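Local coordinates for topoisomerase I-like protein (Leishmania donovani, PDB 2B9S) that relaxes supercoiled DNA as a type IB topoisomerase, probably nicking one strand through a transient covalent link and resealing it, at residues Trp145-Glu158 with Met226-Lys238. Sequence-based numbering, arbitrary orientation.
Sequences WDGRREQVANFRVE and MKYVMLAPSSSVK. With nucleotides of chain A; nucleotides of chain C.
Asn154 grips the backbone of 226-238 with both ends of its side-chain amide. Asn154 ND2 donates to Tyr228 O at 2.7 Å, with that oxygen lying in the amide plane. Asn154 OD1 accepts from Met230 N at 3.2 Å. A chi1 of 58° sets CG between the backbone N and the carbonyl carbon and carries the amide across to segment 226-238. Beside it, Ala153 N to Met230 O and Ala232 N to Gln151 O make a single beta bridge between Val152 and Leu231. Leu231 CD1 packs against Trp145 CE3 at 3.7 Å, and Val237 CB sits over one face of that indole, toward its rim. Glu150 bends at chi2 (-84°), and Ser236 OG donates to Glu150 OE2 at 2.7 Å, from the syn side but tilted out of the carboxylate plane. A water joins Glu150 OE1, Gln151 N and Ser234 OG.

At the other end, Glu158 OE2 meets Lys227 NZ at 2.8 Å in a salt bridge. Lys227 NZ also binds a phosphate oxygen of DA13 of chain C, and Lys176 pairs with Glu158 OE1. Tyr228 OH donates a hydrogen bond to OP2 of DA7 of chain A.

The contact thus joins outer strand 148-151 of the sheet with 25-26 and 142-145, and the loop after it, to DNA-contacting strand 226-229, the loop that follows and the start of helix 236-266.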
ATOM      1  N   TRP D 145      18.062 -16.017  -5.949  1.00 29.85           N
ATOM      2  CA  TRP D 145      18.428 -14.741  -6.545  1.00 30.82           C
ATOM      3  C   TRP D 145      19.930 -14.614  -6.385  1.00 31.88           C
ATOM      4  O   TRP D 145      20.422 -14.491  -5.260  1.00 32.95           O
ATOM      5  CB  TRP D 145      17.701 -13.624  -5.783  1.00 29.13           C
ATOM      6  CG  TRP D 145      17.962 -12.204  -6.234  1.00 29.90           C
ATOM      7  CD1 TRP D 145      19.132 -11.506  -6.122  1.00 29.21           C
ATOM      8  CD2 TRP D 145      17.007 -11.291  -6.807  1.00 29.47           C
ATOM      9  NE1 TRP D 145      18.982 -10.238  -6.630  1.00 30.24           N
ATOM     10  CE2 TRP D 145      17.685 -10.071  -7.042  1.00 29.80           C
ATOM     11  CE3 TRP D 145      15.650 -11.395  -7.166  1.00 29.83           C
ATOM     12  CZ2 TRP D 145      17.049  -8.948  -7.611  1.00 30.17           C
ATOM     13  CZ3 TRP D 145      15.018 -10.278  -7.746  1.00 29.25           C
ATOM     14  CH2 TRP D 145      15.723  -9.079  -7.963  1.00 29.14           C
ATOM     15  N   ASP D 146      20.650 -14.632  -7.507  1.00 34.56           N
ATOM     16  CA  ASP D 146      22.116 -14.605  -7.530  1.00 36.35           C
ATOM     17  C   ASP D 146      22.758 -15.642  -6.584  1.00 37.69           C
ATOM     18  O   ASP D 146      23.686 -15.318  -5.835  1.00 36.84           O
ATOM     19  CB  ASP D 146      22.626 -13.197  -7.199  1.00 37.17           C
ATOM     20  CG  ASP D 146      22.497 -12.230  -8.360  1.00 37.67           C
ATOM     21  OD1 ASP D 146      22.192 -12.663  -9.482  1.00 37.92           O
ATOM     22  OD2 ASP D 146      22.717 -11.021  -8.143  1.00 39.19           O
ATOM     23  N   GLY D 147      22.236 -16.870  -6.596  1.00 39.32           N
ATOM     24  CA  GLY D 147      22.772 -17.965  -5.767  1.00 39.96           C
ATOM     25  C   GLY D 147      22.294 -18.011  -4.324  1.00 41.70           C
ATOM     26  O   GLY D 147      22.479 -19.018  -3.641  1.00 41.83           O
ATOM     27  N   ARG D 148      21.677 -16.926  -3.856  1.00 42.39           N
ATOM     28  CA  ARG D 148      21.119 -16.867  -2.501  1.00 41.83           C
ATOM     29  C   ARG D 148      19.620 -17.194  -2.483  1.00 43.58           C
ATOM     30  O   ARG D 148      18.840 -16.735  -3.328  1.00 44.00           O
ATOM     31  CB  ARG D 148      21.386 -15.512  -1.873  1.00 41.66           C
ATOM     32  N   ARG D 149      19.227 -18.010  -1.517  1.00 44.31           N
ATOM     33  CA  ARG D 149      17.841 -18.370  -1.330  1.00 45.67           C
ATOM     34  C   ARG D 149      17.111 -17.180  -0.679  1.00 46.27           C
ATOM     35  O   ARG D 149      17.584 -16.611   0.328  1.00 46.26           O
ATOM     36  CB  ARG D 149      17.769 -19.606  -0.445  1.00 47.78           C
ATOM     37  CG  ARG D 149      16.562 -20.470  -0.649  1.00 51.27           C
ATOM     38  CD  ARG D 149      16.389 -21.335   0.579  1.00 53.42           C
ATOM     39  NE  ARG D 149      15.241 -22.230   0.501  1.00 55.67           N
ATOM     40  CZ  ARG D 149      14.678 -22.794   1.568  1.00 57.53           C
ATOM     41  NH1 ARG D 149      15.162 -22.552   2.788  1.00 57.48           N
ATOM     42  NH2 ARG D 149      13.630 -23.598   1.423  1.00 57.84           N
ATOM     43  N   GLU D 150      15.983 -16.787  -1.276  1.00 42.93           N
ATOM     44  CA  GLU D 150      15.163 -15.697  -0.744  1.00 39.81           C
ATOM     45  C   GLU D 150      13.699 -16.120  -0.685  1.00 38.71           C
ATOM     46  O   GLU D 150      13.226 -16.870  -1.536  1.00 38.36           O
ATOM     47  CB  GLU D 150      15.310 -14.417  -1.583  1.00 37.70           C
ATOM     48  CG  GLU D 150      16.750 -13.989  -1.893  1.00 36.06           C
ATOM     49  CD  GLU D 150      17.426 -13.168  -0.784  1.00 36.45           C
ATOM     50  OE1 GLU D 150      16.914 -13.085   0.353  1.00 34.17           O
ATOM     51  OE2 GLU D 150      18.510 -12.613  -1.059  1.00 37.93           O
ATOM     52  N   GLN D 151      12.992 -15.657   0.337  1.00 38.86           N
ATOM     53  CA  GLN D 151      11.548 -15.858   0.402  1.00 38.25           C
ATOM     54  C   GLN D 151      10.848 -15.000  -0.669  1.00 35.39           C
ATOM     55  O   GLN D 151      11.266 -13.884  -0.946  1.00 29.37           O
ATOM     56  CB  GLN D 151      11.012 -15.516   1.790  1.00 39.87           C
ATOM     57  CG  GLN D 151      10.533 -16.715   2.555  1.00 45.71           C
ATOM     58  CD  GLN D 151      10.384 -16.459   4.051  1.00 47.74           C
ATOM     59  OE1 GLN D 151      10.697 -15.377   4.547  1.00 49.21           O
ATOM     60  NE2 GLN D 151       9.906 -17.467   4.775  1.00 48.63           N
ATOM     61  N   VAL D 152       9.815 -15.576  -1.274  1.00 35.03           N
ATOM     62  CA  VAL D 152       8.893 -14.887  -2.177  1.00 35.45           C
ATOM     63  C   VAL D 152       7.663 -14.454  -1.353  1.00 35.81           C
ATOM     64  O   VAL D 152       7.189 -15.210  -0.497  1.00 36.56           O
ATOM     65  CB  VAL D 152       8.480 -15.815  -3.312  1.00 33.30           C
ATOM     66  CG1 VAL D 152       7.649 -15.090  -4.326  1.00 32.27           C
ATOM     67  CG2 VAL D 152       9.718 -16.404  -3.967  1.00 33.49           C
ATOM     68  N   ALA D 153       7.168 -13.237  -1.581  1.00 35.71           N
ATOM     69  CA  ALA D 153       6.097 -12.698  -0.727  1.00 36.20           C
ATOM     70  C   ALA D 153       4.685 -13.127  -1.131  1.00 36.74           C
ATOM     71  O   ALA D 153       3.997 -13.791  -0.355  1.00 39.19           O
ATOM     72  CB  ALA D 153       6.201 -11.169  -0.579  1.00 34.56           C
ATOM     73  N   ASN D 154       4.247 -12.760  -2.331  1.00 35.99           N
ATOM     74  CA  ASN D 154       2.850 -12.993  -2.733  1.00 33.07           C
ATOM     75  C   ASN D 154       2.724 -14.002  -3.888  1.00 30.84           C
ATOM     76  O   ASN D 154       2.127 -13.703  -4.927  1.00 29.76           O
ATOM     77  CB  ASN D 154       2.143 -11.654  -3.051  1.00 32.15           C
ATOM     78  CG  ASN D 154       2.854 -10.855  -4.152  1.00 33.97           C
ATOM     79  OD1 ASN D 154       4.077 -10.670  -4.114  1.00 35.30           O
ATOM     80  ND2 ASN D 154       2.089 -10.387  -5.140  1.00 32.77           N
ATOM     81  N   PHE D 155       3.290 -15.197  -3.692  1.00 30.04           N
ATOM     82  CA  PHE D 155       3.264 -16.273  -4.709  1.00 27.85           C
ATOM     83  C   PHE D 155       1.866 -16.879  -4.942  1.00 26.62           C
ATOM     84  O   PHE D 155       1.635 -17.520  -5.961  1.00 25.70           O
ATOM     85  CB  PHE D 155       4.248 -17.383  -4.346  1.00 27.11           C
ATOM     86  CG  PHE D 155       3.994 -17.997  -3.000  1.00 27.09           C
ATOM     87  CD1 PHE D 155       4.694 -17.548  -1.873  1.00 26.80           C
ATOM     88  CD2 PHE D 155       3.041 -19.010  -2.848  1.00 24.74           C
ATOM     89  CE1 PHE D 155       4.442 -18.114  -0.621  1.00 27.56           C
ATOM     90  CE2 PHE D 155       2.777 -19.570  -1.611  1.00 24.58           C
ATOM     91  CZ  PHE D 155       3.478 -19.140  -0.491  1.00 27.07           C
ATOM     92  N   ARG D 156       0.954 -16.697  -3.989  1.00 27.20           N
ATOM     93  CA  ARG D 156      -0.441 -17.136  -4.176  1.00 28.45           C
ATOM     94  C   ARG D 156      -1.228 -16.119  -4.986  1.00 26.63           C
ATOM     95  O   ARG D 156      -1.504 -15.019  -4.502  1.00 25.29           O
ATOM     96  CB  ARG D 156      -1.144 -17.332  -2.838  1.00 29.55           C
ATOM     97  CG  ARG D 156      -0.678 -18.505  -2.058  1.00 31.52           C
ATOM     98  CD  ARG D 156      -1.589 -18.731  -0.880  1.00 34.35           C
ATOM     99  NE  ARG D 156      -0.785 -19.036   0.291  1.00 37.69           N
ATOM    100  CZ  ARG D 156      -0.564 -20.264   0.747  1.00 38.30           C
ATOM    101  NH1 ARG D 156      -1.117 -21.318   0.134  1.00 38.56           N
ATOM    102  NH2 ARG D 156       0.199 -20.424   1.824  1.00 36.85           N
ATOM    103  N   VAL D 157      -1.587 -16.501  -6.206  1.00 26.80           N
ATOM    104  CA  VAL D 157      -2.392 -15.678  -7.099  1.00 27.29           C
ATOM    105  C   VAL D 157      -3.719 -15.302  -6.425  1.00 28.48           C
ATOM    106  O   VAL D 157      -4.391 -16.157  -5.816  1.00 28.77           O
ATOM    107  CB  VAL D 157      -2.670 -16.402  -8.446  1.00 27.30           C
ATOM    108  CG1 VAL D 157      -3.521 -15.530  -9.369  1.00 26.65           C
ATOM    109  CG2 VAL D 157      -1.379 -16.772  -9.122  1.00 25.97           C
ATOM    110  N   GLU D 158      -4.072 -14.018  -6.534  1.00 28.37           N
ATOM    111  CA  GLU D 158      -5.288 -13.470  -5.928  1.00 26.43           C
ATOM    112  C   GLU D 158      -6.478 -14.257  -6.424  1.00 24.86           C
ATOM    113  O   GLU D 158      -6.639 -14.403  -7.655  1.00 25.16           O
ATOM    114  CB  GLU D 158      -5.471 -11.995  -6.299  1.00 24.89           C
ATOM    115  CG  GLU D 158      -4.423 -11.103  -5.707  1.00 27.23           C
ATOM    116  CD  GLU D 158      -4.624  -9.636  -6.062  1.00 27.82           C
ATOM    117  OE1 GLU D 158      -5.761  -9.235  -6.403  1.00 28.68           O
ATOM    118  OE2 GLU D 158      -3.630  -8.887  -6.004  1.00 27.84           O
ATOM    119  N   MET D 226      -1.551  -3.438 -13.047  1.00 26.49           N
ATOM    120  CA  MET D 226      -0.520  -4.469 -13.057  1.00 29.48           C
ATOM    121  C   MET D 226      -0.167  -4.951 -11.640  1.00 27.64           C
ATOM    122  O   MET D 226       0.119  -4.141 -10.754  1.00 25.85           O
ATOM    123  CB  MET D 226       0.713  -3.974 -13.808  1.00 31.51           C
ATOM    124  CG  MET D 226       0.418  -3.625 -15.282  1.00 34.14           C
ATOM    125  SD  MET D 226       1.760  -2.752 -16.146  1.00 36.42           S
ATOM    126  CE  MET D 226       2.741  -4.170 -16.601  1.00 31.41           C
ATOM    127  N   LYS D 227      -0.230  -6.276 -11.451  1.00 26.00           N
ATOM    128  CA  LYS D 227       0.076  -6.964 -10.186  1.00 24.01           C
ATOM    129  C   LYS D 227       1.363  -7.810 -10.324  1.00 24.14           C
ATOM    130  O   LYS D 227       1.605  -8.444 -11.351  1.00 22.41           O
ATOM    131  CB  LYS D 227      -1.090  -7.881  -9.781  1.00 24.69           C
ATOM    132  CG  LYS D 227      -2.464  -7.215  -9.552  1.00 24.18           C
ATOM    133  CD  LYS D 227      -2.433  -6.270  -8.344  1.00 24.55           C
ATOM    134  CE  LYS D 227      -3.810  -5.704  -8.010  1.00 25.03           C
ATOM    135  NZ  LYS D 227      -4.746  -6.739  -7.473  1.00 24.07           N
ATOM    136  N   TYR D 228       2.178  -7.827  -9.281  1.00 24.75           N
ATOM    137  CA  TYR D 228       3.480  -8.488  -9.350  1.00 24.58           C
ATOM    138  C   TYR D 228       3.712  -9.383  -8.180  1.00 25.62           C
ATOM    139  O   TYR D 228       3.385  -9.034  -7.045  1.00 25.83           O
ATOM    140  CB  TYR D 228       4.618  -7.483  -9.332  1.00 22.26           C
ATOM    141  CG  TYR D 228       4.566  -6.474 -10.424  1.00 22.63           C
ATOM    142  CD1 TYR D 228       5.162  -6.730 -11.651  1.00 20.24           C
ATOM    143  CD2 TYR D 228       3.953  -5.224 -10.219  1.00 21.66           C
ATOM    144  CE1 TYR D 228       5.125  -5.818 -12.640  1.00 20.43           C
ATOM    145  CE2 TYR D 228       3.904  -4.311 -11.230  1.00 20.20           C
ATOM    146  CZ  TYR D 228       4.497  -4.611 -12.428  1.00 19.73           C
ATOM    147  OH  TYR D 228       4.482  -3.683 -13.434  1.00 21.41           O
ATOM    148  N   VAL D 229       4.289 -10.542  -8.473  1.00 27.22           N
ATOM    149  CA  VAL D 229       4.902 -11.377  -7.459  1.00 27.40           C
ATOM    150  C   VAL D 229       6.327 -10.872  -7.234  1.00 27.71           C
ATOM    151  O   VAL D 229       7.141 -10.818  -8.158  1.00 29.30           O
ATOM    152  CB  VAL D 229       4.919 -12.846  -7.884  1.00 25.94           C
ATOM    153  CG1 VAL D 229       5.559 -13.695  -6.805  1.00 24.96           C
ATOM    154  CG2 VAL D 229       3.510 -13.328  -8.187  1.00 23.65           C
ATOM    155  N   MET D 230       6.609 -10.472  -6.005  1.00 30.53           N
ATOM    156  CA  MET D 230       7.923  -9.930  -5.642  1.00 32.61           C
ATOM    157  C   MET D 230       8.491 -10.621  -4.384  1.00 32.02           C
ATOM    158  O   MET D 230       7.794 -11.416  -3.735  1.00 32.02           O
ATOM    159  CB  MET D 230       7.827  -8.392  -5.500  1.00 33.62           C
ATOM    160  CG  MET D 230       7.716  -7.660  -6.883  1.00 33.32           C
ATOM    161  SD  MET D 230       7.865  -5.881  -6.768  1.00 37.49           S
ATOM    162  CE  MET D 230       7.535  -5.240  -8.436  1.00 34.09           C
ATOM    163  N   LEU D 231       9.746 -10.319  -4.036  1.00 32.41           N
ATOM    164  CA  LEU D 231      10.402 -10.950  -2.864  1.00 31.05           C
ATOM    165  C   LEU D 231       9.879 -10.427  -1.532  1.00 28.76           C
ATOM    166  O   LEU D 231       9.280  -9.366  -1.482  1.00 27.93           O
ATOM    167  CB  LEU D 231      11.941 -10.850  -2.937  1.00 31.70           C
ATOM    168  CG  LEU D 231      12.679 -11.468  -4.138  1.00 32.39           C
ATOM    169  CD1 LEU D 231      14.146 -11.676  -3.827  1.00 33.39           C
ATOM    170  CD2 LEU D 231      12.077 -12.774  -4.583  1.00 32.34           C
ATOM    171  N   ALA D 232      10.068 -11.211  -0.474  1.00 27.10           N
ATOM    172  CA  ALA D 232       9.678 -10.835   0.876  1.00 27.90           C
ATOM    173  C   ALA D 232      10.587  -9.720   1.392  1.00 28.03           C
ATOM    174  O   ALA D 232      11.703  -9.569   0.913  1.00 28.77           O
ATOM    175  CB  ALA D 232       9.733 -12.050   1.798  1.00 27.40           C
ATOM    176  N   PRO D 233      10.105  -8.920   2.361  1.00 29.33           N
ATOM    177  CA  PRO D 233      10.922  -7.813   2.896  1.00 30.16           C
ATOM    178  C   PRO D 233      12.240  -8.271   3.549  1.00 32.51           C
ATOM    179  O   PRO D 233      13.192  -7.483   3.608  1.00 29.33           O
ATOM    180  CB  PRO D 233       9.997  -7.134   3.919  1.00 29.82           C
ATOM    181  CG  PRO D 233       8.616  -7.673   3.660  1.00 28.16           C
ATOM    182  CD  PRO D 233       8.770  -8.997   2.983  1.00 27.82           C
ATOM    183  N   SER D 234      12.286  -9.535   4.002  1.00 35.92           N
ATOM    184  CA  SER D 234      13.516 -10.181   4.525  1.00 38.01           C
ATOM    185  C   SER D 234      14.603 -10.431   3.477  1.00 38.35           C
ATOM    186  O   SER D 234      15.758 -10.717   3.823  1.00 41.09           O
ATOM    187  CB  SER D 234      13.196 -11.494   5.270  1.00 39.51           C
ATOM    188  OG  SER D 234      12.680 -12.502   4.408  1.00 42.85           O
ATOM    189  N   SER D 235      14.248 -10.322   2.199  1.00 38.34           N
ATOM    190  CA  SER D 235      15.222 -10.513   1.116  1.00 36.55           C
ATOM    191  C   SER D 235      16.237  -9.372   1.028  1.00 34.99           C
ATOM    192  O   SER D 235      15.976  -8.252   1.468  1.00 37.68           O
ATOM    193  CB  SER D 235      14.511 -10.725  -0.237  1.00 36.13           C
ATOM    194  OG  SER D 235      13.956  -9.514  -0.725  1.00 34.21           O
ATOM    195  N   SER D 236      17.392  -9.647   0.443  1.00 34.71           N
ATOM    196  CA  SER D 236      18.447  -8.647   0.375  1.00 34.68           C
ATOM    197  C   SER D 236      18.150  -7.533  -0.613  1.00 34.12           C
ATOM    198  O   SER D 236      18.583  -6.399  -0.409  1.00 35.09           O
ATOM    199  CB  SER D 236      19.810  -9.297   0.082  1.00 35.70           C
ATOM    200  OG  SER D 236      19.736 -10.160  -1.025  1.00 38.16           O
ATOM    201  N   VAL D 237      17.418  -7.845  -1.679  1.00 34.27           N
ATOM    202  CA  VAL D 237      17.043  -6.823  -2.663  1.00 33.42           C
ATOM    203  C   VAL D 237      16.096  -5.788  -2.035  1.00 32.52           C
ATOM    204  O   VAL D 237      16.141  -4.614  -2.391  1.00 31.51           O
ATOM    205  CB  VAL D 237      16.466  -7.421  -4.000  1.00 33.10           C
ATOM    206  CG1 VAL D 237      15.104  -8.075  -3.797  1.00 33.29           C
ATOM    207  CG2 VAL D 237      16.370  -6.325  -5.080  1.00 32.54           C
ATOM    208  N   LYS D 238      15.266  -6.225  -1.083  1.00 30.49           N
ATOM    209  CA  LYS D 238      14.330  -5.327  -0.417  1.00 30.38           C
ATOM    210  C   LYS D 238      15.081  -4.540   0.635  1.00 29.90           C
ATOM    211  O   LYS D 238      14.847  -3.346   0.796  1.00 29.45           O
ATOM    212  CB  LYS D 238      13.168  -6.084   0.238  1.00 29.85           C
ATOM    213  CG  LYS D 238      12.158  -6.706  -0.739  1.00 32.66           C
ATOM    214  CD  LYS D 238      11.287  -5.667  -1.465  1.00 32.75           C
ATOM    215  CE  LYS D 238      10.269  -6.365  -2.344  1.00 32.71           C
ATOM    216  NZ  LYS D 238       9.464  -5.434  -3.187  1.00 34.72           N
TER
ATOM    217  P    DA A   7       7.431  -3.585 -15.769  1.00 25.09           P
ATOM    218  OP1  DA A   7       8.620  -4.150 -16.447  1.00 28.71           O
ATOM    219  OP2  DA A   7       6.213  -4.387 -15.538  1.00 25.08           O
ATOM    220  O5'  DA A   7       7.914  -3.040 -14.366  1.00 24.86           O
ATOM    221  C5'  DA A   7       8.919  -2.062 -14.291  1.00 23.51           C
ATOM    222  C4'  DA A   7       9.083  -1.609 -12.855  1.00 23.37           C
ATOM    223  O4'  DA A   7       8.095  -0.583 -12.594  1.00 21.46           O
ATOM    224  C3'  DA A   7       8.902  -2.650 -11.743  1.00 22.38           C
ATOM    225  O3'  DA A   7       9.735  -2.241 -10.678  1.00 26.72           O
ATOM    226  C2'  DA A   7       7.500  -2.400 -11.260  1.00 20.86           C
ATOM    227  C1'  DA A   7       7.502  -0.869 -11.352  1.00 19.48           C
ATOM    228  N9   DA A   7       6.157  -0.286 -11.291  1.00 19.68           N
ATOM    229  C8   DA A   7       5.042  -0.818 -11.860  1.00 18.06           C
ATOM    230  N7   DA A   7       3.981  -0.107 -11.640  1.00 18.41           N
ATOM    231  C5   DA A   7       4.402   0.939 -10.870  1.00 15.33           C
ATOM    232  C6   DA A   7       3.711   2.024 -10.325  1.00 16.01           C
ATOM    233  N6   DA A   7       2.390   2.196 -10.489  1.00 16.84           N
ATOM    234  N1   DA A   7       4.424   2.900  -9.597  1.00 15.82           N
ATOM    235  C2   DA A   7       5.743   2.712  -9.467  1.00 16.54           C
ATOM    236  N3   DA A   7       6.493   1.711  -9.927  1.00 16.07           N
ATOM    237  C4   DA A   7       5.754   0.851 -10.633  1.00 17.40           C
TER
ATOM    238  P    DT C  12      -5.712 -11.535  -1.873  1.00 26.23           P
ATOM    239  OP1  DT C  12      -6.993 -12.051  -2.393  1.00 24.71           O
ATOM    240  OP2  DT C  12      -4.432 -12.114  -2.351  1.00 26.41           O
ATOM    241  O5'  DT C  12      -5.699  -9.964  -2.145  1.00 26.05           O
ATOM    242  C5'  DT C  12      -6.830  -9.111  -1.824  1.00 23.80           C
ATOM    243  C4'  DT C  12      -6.407  -7.669  -1.996  1.00 22.87           C
ATOM    244  O4'  DT C  12      -5.391  -7.377  -1.014  1.00 23.08           O
ATOM    245  C3'  DT C  12      -5.781  -7.255  -3.339  1.00 24.93           C
ATOM    246  O3'  DT C  12      -6.216  -5.909  -3.662  1.00 26.28           O
ATOM    247  C2'  DT C  12      -4.277  -7.209  -3.069  1.00 21.71           C
ATOM    248  C1'  DT C  12      -4.399  -6.635  -1.667  1.00 21.25           C
ATOM    249  N1   DT C  12      -3.124  -6.489  -0.952  1.00 22.30           N
ATOM    250  C2   DT C  12      -3.014  -5.461  -0.045  1.00 21.68           C
ATOM    251  O2   DT C  12      -3.934  -4.712   0.228  1.00 20.51           O
ATOM    252  N3   DT C  12      -1.764  -5.363   0.517  1.00 20.59           N
ATOM    253  C4   DT C  12      -0.668  -6.161   0.249  1.00 21.34           C
ATOM    254  O4   DT C  12       0.409  -5.989   0.798  1.00 22.22           O
ATOM    255  C5   DT C  12      -0.857  -7.201  -0.715  1.00 20.97           C
ATOM    256  C7   DT C  12       0.217  -8.211  -0.994  1.00 24.58           C
ATOM    257  C6   DT C  12      -2.050  -7.305  -1.269  1.00 22.11           C
ATOM    258  P    DA C  13      -7.344  -5.650  -4.734  1.00 23.26           P
ATOM    259  OP1  DA C  13      -8.442  -6.620  -4.587  1.00 26.12           O
ATOM    260  OP2  DA C  13      -6.692  -5.494  -6.021  1.00 25.38           O
ATOM    261  O5'  DA C  13      -7.852  -4.195  -4.269  1.00 25.34           O
ATOM    262  C5'  DA C  13      -8.369  -3.960  -2.957  1.00 23.03           C
ATOM    263  C4'  DA C  13      -7.822  -2.641  -2.451  1.00 22.17           C
ATOM    264  O4'  DA C  13      -6.471  -2.788  -1.951  1.00 21.89           O
ATOM    265  C3'  DA C  13      -7.742  -1.534  -3.498  1.00 21.60           C
ATOM    266  O3'  DA C  13      -8.336  -0.432  -2.878  1.00 19.45           O
ATOM    267  C2'  DA C  13      -6.229  -1.395  -3.820  1.00 19.16           C
ATOM    268  C1'  DA C  13      -5.619  -1.772  -2.474  1.00 19.54           C
ATOM    269  N9   DA C  13      -4.273  -2.341  -2.564  1.00 19.23           N
ATOM    270  C8   DA C  13      -3.946  -3.460  -3.293  1.00 17.09           C
ATOM    271  N7   DA C  13      -2.680  -3.767  -3.232  1.00 17.82           N
ATOM    272  C5   DA C  13      -2.147  -2.806  -2.370  1.00 18.10           C
ATOM    273  C6   DA C  13      -0.826  -2.585  -1.895  1.00 17.85           C
ATOM    274  N6   DA C  13       0.198  -3.386  -2.196  1.00 18.24           N
ATOM    275  N1   DA C  13      -0.605  -1.532  -1.087  1.00 17.59           N
ATOM    276  C2   DA C  13      -1.654  -0.735  -0.751  1.00 18.03           C
ATOM    277  N3   DA C  13      -2.932  -0.838  -1.142  1.00 18.91           N
ATOM    278  C4   DA C  13      -3.117  -1.901  -1.959  1.00 17.30           C
TER
HETATM  279  O   HOH W   1      14.328 -13.875   2.157  1.00 34.39           O